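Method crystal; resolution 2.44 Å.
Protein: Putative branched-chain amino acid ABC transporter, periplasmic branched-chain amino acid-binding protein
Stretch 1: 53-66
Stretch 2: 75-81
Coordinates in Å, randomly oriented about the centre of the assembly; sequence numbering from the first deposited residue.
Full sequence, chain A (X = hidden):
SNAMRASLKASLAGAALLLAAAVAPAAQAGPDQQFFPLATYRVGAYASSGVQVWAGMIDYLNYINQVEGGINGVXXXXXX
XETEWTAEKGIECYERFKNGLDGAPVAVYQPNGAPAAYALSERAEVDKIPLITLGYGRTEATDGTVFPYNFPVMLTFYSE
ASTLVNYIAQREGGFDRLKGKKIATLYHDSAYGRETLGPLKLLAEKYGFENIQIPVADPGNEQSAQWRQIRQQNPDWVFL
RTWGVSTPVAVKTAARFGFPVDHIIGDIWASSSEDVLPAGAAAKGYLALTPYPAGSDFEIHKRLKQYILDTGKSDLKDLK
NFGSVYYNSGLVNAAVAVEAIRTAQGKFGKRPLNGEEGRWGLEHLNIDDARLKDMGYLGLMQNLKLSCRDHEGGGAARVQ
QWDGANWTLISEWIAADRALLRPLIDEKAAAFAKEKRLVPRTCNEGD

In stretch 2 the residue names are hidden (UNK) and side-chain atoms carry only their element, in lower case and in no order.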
# COMPACT_ATOMS: atom_id res chain seq x y z
N VAL A 53 3.47 12.47 -1.77
CA VAL A 53 3.97 11.28 -1.09
C VAL A 53 5.36 11.51 -0.48
O VAL A 53 5.59 11.19 0.69
CB VAL A 53 4.05 10.06 -2.03
CG1 VAL A 53 4.48 8.83 -1.26
CG2 VAL A 53 2.72 9.82 -2.72
N TRP A 54 6.28 12.06 -1.27
CA TRP A 54 7.64 12.28 -0.80
C TRP A 54 7.66 13.25 0.37
O TRP A 54 8.39 13.05 1.34
CB TRP A 54 8.56 12.79 -1.92
CG TRP A 54 8.27 12.24 -3.30
CD1 TRP A 54 8.31 12.94 -4.48
CD2 TRP A 54 7.91 10.89 -3.65
NE1 TRP A 54 8.00 12.11 -5.53
CE2 TRP A 54 7.75 10.85 -5.05
CE3 TRP A 54 7.72 9.71 -2.92
CZ2 TRP A 54 7.40 9.68 -5.73
CZ3 TRP A 54 7.37 8.56 -3.59
CH2 TRP A 54 7.21 8.56 -4.98
N ALA A 55 6.84 14.29 0.27
CA ALA A 55 6.75 15.30 1.32
C ALA A 55 6.28 14.69 2.64
O ALA A 55 6.68 15.14 3.71
CB ALA A 55 5.81 16.42 0.90
N GLY A 56 5.45 13.65 2.54
CA GLY A 56 5.01 12.92 3.72
C GLY A 56 6.16 12.16 4.37
O GLY A 56 6.32 12.19 5.59
N MSE A 57 6.92 11.46 3.55
CA MSE A 57 8.06 10.73 4.05
C MSE A 57 9.08 11.68 4.62
O MSE A 57 9.60 11.44 5.71
CB MSE A 57 8.64 10.01 2.85
CG MSE A 57 8.01 8.64 2.65
SE MSE A 57 8.64 7.90 0.95
CE MSE A 57 9.26 6.22 1.72
N ILE A 58 9.37 12.75 3.91
CA ILE A 58 10.38 13.66 4.39
C ILE A 58 9.99 14.33 5.72
O ILE A 58 10.78 14.34 6.64
CB ILE A 58 10.71 14.73 3.33
CG1 ILE A 58 11.39 14.09 2.13
CG2 ILE A 58 11.62 15.79 3.90
CD1 ILE A 58 11.29 14.89 0.85
N ASP A 59 8.76 14.82 5.82
CA ASP A 59 8.36 15.53 7.02
C ASP A 59 8.41 14.61 8.21
O ASP A 59 8.83 15.01 9.28
CB ASP A 59 7.00 16.21 6.87
CG ASP A 59 7.03 17.33 5.88
OD1 ASP A 59 5.97 17.78 5.42
OD2 ASP A 59 8.13 17.78 5.54
N TYR A 60 7.97 13.38 8.04
CA TYR A 60 8.03 12.43 9.14
C TYR A 60 9.48 12.13 9.55
O TYR A 60 9.76 11.94 10.73
CB TYR A 60 7.23 11.17 8.90
CG TYR A 60 7.20 10.29 10.10
CD1 TYR A 60 6.53 10.67 11.24
CD2 TYR A 60 7.87 9.09 10.12
CE1 TYR A 60 6.51 9.86 12.36
CE2 TYR A 60 7.86 8.29 11.24
CZ TYR A 60 7.18 8.68 12.35
OH TYR A 60 7.17 7.89 13.46
N LEU A 61 10.37 12.06 8.57
CA LEU A 61 11.78 11.82 8.85
C LEU A 61 12.38 13.04 9.55
O LEU A 61 13.18 12.91 10.48
CB LEU A 61 12.57 11.50 7.57
CG LEU A 61 12.28 10.18 6.86
CD1 LEU A 61 13.09 10.08 5.57
CD2 LEU A 61 12.57 9.00 7.76
N ASN A 62 11.99 14.22 9.08
CA ASN A 62 12.42 15.47 9.69
C ASN A 62 11.99 15.53 11.15
O ASN A 62 12.79 15.85 12.03
CB ASN A 62 11.84 16.66 8.91
CG ASN A 62 12.87 17.73 8.64
OD1 ASN A 62 13.78 17.96 9.44
ND2 ASN A 62 12.74 18.40 7.50
N TYR A 63 10.72 15.20 11.38
CA TYR A 63 10.13 15.17 12.71
C TYR A 63 10.90 14.26 13.66
O TYR A 63 11.22 14.65 14.78
CB TYR A 63 8.66 14.71 12.62
CG TYR A 63 8.04 14.36 13.95
CD1 TYR A 63 7.49 15.35 14.76
CD2 TYR A 63 8.00 13.05 14.40
CE1 TYR A 63 6.92 15.03 15.98
CE2 TYR A 63 7.44 12.72 15.61
CZ TYR A 63 6.90 13.71 16.40
OH TYR A 63 6.33 13.38 17.61
N ILE A 64 11.21 13.04 13.21
CA ILE A 64 11.91 12.07 14.04
C ILE A 64 13.28 12.59 14.50
O ILE A 64 13.68 12.38 15.64
CB ILE A 64 12.10 10.73 13.29
CG1 ILE A 64 10.75 10.03 13.11
CG2 ILE A 64 13.07 9.81 14.02
CD1 ILE A 64 10.13 9.57 14.41
N ASN A 65 13.97 13.29 13.61
CA ASN A 65 15.29 13.83 13.92
C ASN A 65 15.23 14.98 14.92
O ASN A 65 15.95 14.98 15.92
CB ASN A 65 15.99 14.31 12.64
CG ASN A 65 16.75 13.21 11.93
OD1 ASN A 65 17.08 12.18 12.53
ND2 ASN A 65 17.03 13.42 10.66
N GLN A 66 14.37 15.95 14.65
CA GLN A 66 14.36 17.18 15.42
C GLN A 66 13.58 17.08 16.73
O GLN A 66 13.93 17.74 17.71
CB GLN A 66 13.81 18.32 14.55
CG GLN A 66 14.54 18.48 13.23
CD GLN A 66 14.15 19.74 12.48
OE1 GLN A 66 13.49 20.62 13.03
NE2 GLN A 66 14.57 19.84 11.23
N UNK A 75 20.66 9.64 14.41
CA UNK A 75 20.12 10.60 13.47
C UNK A 75 19.87 9.97 12.10
O UNK A 75 20.53 9.00 11.72
n UNK A 75 23.51 15.53 15.64
c UNK A 75 21.26 12.57 14.64
c UNK A 75 22.54 14.42 15.80
c UNK A 75 22.31 13.67 14.49
c UNK A 75 21.05 11.81 13.34
N UNK A 76 18.92 10.54 11.36
CA UNK A 76 18.55 10.02 10.05
C UNK A 76 19.02 10.96 8.95
O UNK A 76 18.81 12.16 9.01
c UNK A 76 17.03 9.84 9.96
c UNK A 76 17.00 8.03 11.73
c UNK A 76 14.90 8.68 10.56
c UNK A 76 16.40 8.52 10.42
N UNK A 77 19.66 10.39 7.93
CA UNK A 77 20.07 11.19 6.78
C UNK A 77 19.43 10.59 5.53
O UNK A 77 19.36 9.37 5.38
c UNK A 77 22.22 9.87 6.58
c UNK A 77 21.61 11.26 6.63
c UNK A 77 22.01 12.08 5.42
N UNK A 78 18.93 11.44 4.64
CA UNK A 78 18.27 10.97 3.44
C UNK A 78 18.69 11.76 2.21
O UNK A 78 19.16 12.89 2.31
c UNK A 78 16.75 11.02 3.60
c UNK A 78 16.20 12.61 6.44
c UNK A 78 16.00 13.02 5.12
c UNK A 78 15.36 14.76 7.19
c UNK A 78 15.88 13.49 7.46
n UNK A 78 15.38 14.47 3.52
c UNK A 78 15.16 15.19 5.91
c UNK A 78 15.48 14.31 4.88
c UNK A 78 15.82 13.31 2.91
c UNK A 78 16.21 12.40 3.85
N UNK A 79 18.50 11.15 1.04
CA UNK A 79 18.79 11.79 -0.23
C UNK A 79 17.83 11.27 -1.29
O UNK A 79 17.43 10.11 -1.26
o UNK A 79 22.69 11.15 -2.08
c UNK A 79 20.24 11.56 -0.66
n UNK A 79 22.78 13.32 -2.64
c UNK A 79 22.14 12.25 -2.20
c UNK A 79 20.68 12.44 -1.83
N UNK A 80 17.47 12.14 -2.23
CA UNK A 80 16.55 11.77 -3.29
C UNK A 80 17.27 11.41 -4.58
O UNK A 80 18.26 12.05 -4.94
c UNK A 80 14.18 12.66 -2.96
c UNK A 80 13.30 13.89 -3.05
o UNK A 80 13.42 14.77 -2.17
o UNK A 80 12.47 13.98 -3.98
c UNK A 80 15.55 12.90 -3.55
N UNK A 81 16.76 10.40 -5.26
CA UNK A 81 17.22 10.06 -6.60
C UNK A 81 16.01 10.02 -7.52
O UNK A 81 15.00 9.40 -7.20
c UNK A 81 17.97 8.73 -6.60
s UNK A 81 18.56 8.18 -8.22

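Residues 53-66 form a continuous helix, and the segment 75-81 runs back along it as a strand from position 76 onward, the two N-to-C directions inclined at 155° and the axes approaching to 8.9 Å.

Position 75 carries five side-chain atoms, four carbons in an unbranched row ending in a nitrogen. Its contact with the helix is made near the backbone, where CA lies 3.6 Å from OD1 of N65, while the chain beyond CB leads away in an extended conformation. A linear four-carbon chain with a terminal nitrogen is lysine, K75.

At position 76 there are four carbons, forked at the second, and no polar atom. CB points toward the helix, and one branch carbon reaches the methyls of L61 and I64. The fork after a single methylene distinguishes leucine from isoleucine, so this is L76; its CD2 lies 3.7 Å from CD2 of L61 and 4.1 Å from CG2 of I64.

Position 77 has three carbons, the first bearing the other two, and its CB points away from the helix, which it does not touch. Branching directly at CB with two single carbons gives valine, V77.

The side chain at position 78 is the bulkiest of the segment: one carbon leads into fused five- and six-membered rings containing eight carbons and one nitrogen. It points toward the helix and lies against I58, L61, N62 and N65. The indole identifies W78. CB of L61 sits over one face of the six-membered ring, 4.2 Å from its centroid and 24° off the ring normal, a CH-pi arrangement. At the ring edge, ND2 of N65 comes within 3.4 Å of CZ3 of W78. CG2 of I58 is 4.1 Å from CZ2 of W78.

Position 79 shows three carbons, the third carrying one oxygen and one nitrogen. This extended amide is glutamine, Q79, and it makes no contact with the helix.

At position 80 three carbons again appear, but the third carries two oxygens, a carboxylate on a two-methylene arm. CB points toward the helix, and the oxygens lie near W54 and I58. Three carbons ending in two oxygens make glutamate, E80. Its OE2 lies 3.7 Å from CD1 of I58, and both carboxylate oxygens are hydrogen-bonded elsewhere in the structure.

Position 81 has one carbon followed by sulfur, out of reach of the helix. It is cysteine, C81, covalently bonded to a group elsewhere in the structure.

The contact combines a polar clamp with an apolar surface. The amide of N65 spans the backbone of L76, accepting a hydrogen bond from its N at OD1 (2.7 Å) and donating one from ND2 to its O (2.7 Å), which fixes the start of the strand against the helix. Because strand side chains alternate, L76, W78 and E80 all face the helix while V77 points away. L61 and N65 each touch both L76 and W78, and together the stretches bury 494 Å².

Stretch 2 (75-81) KLVWQEC
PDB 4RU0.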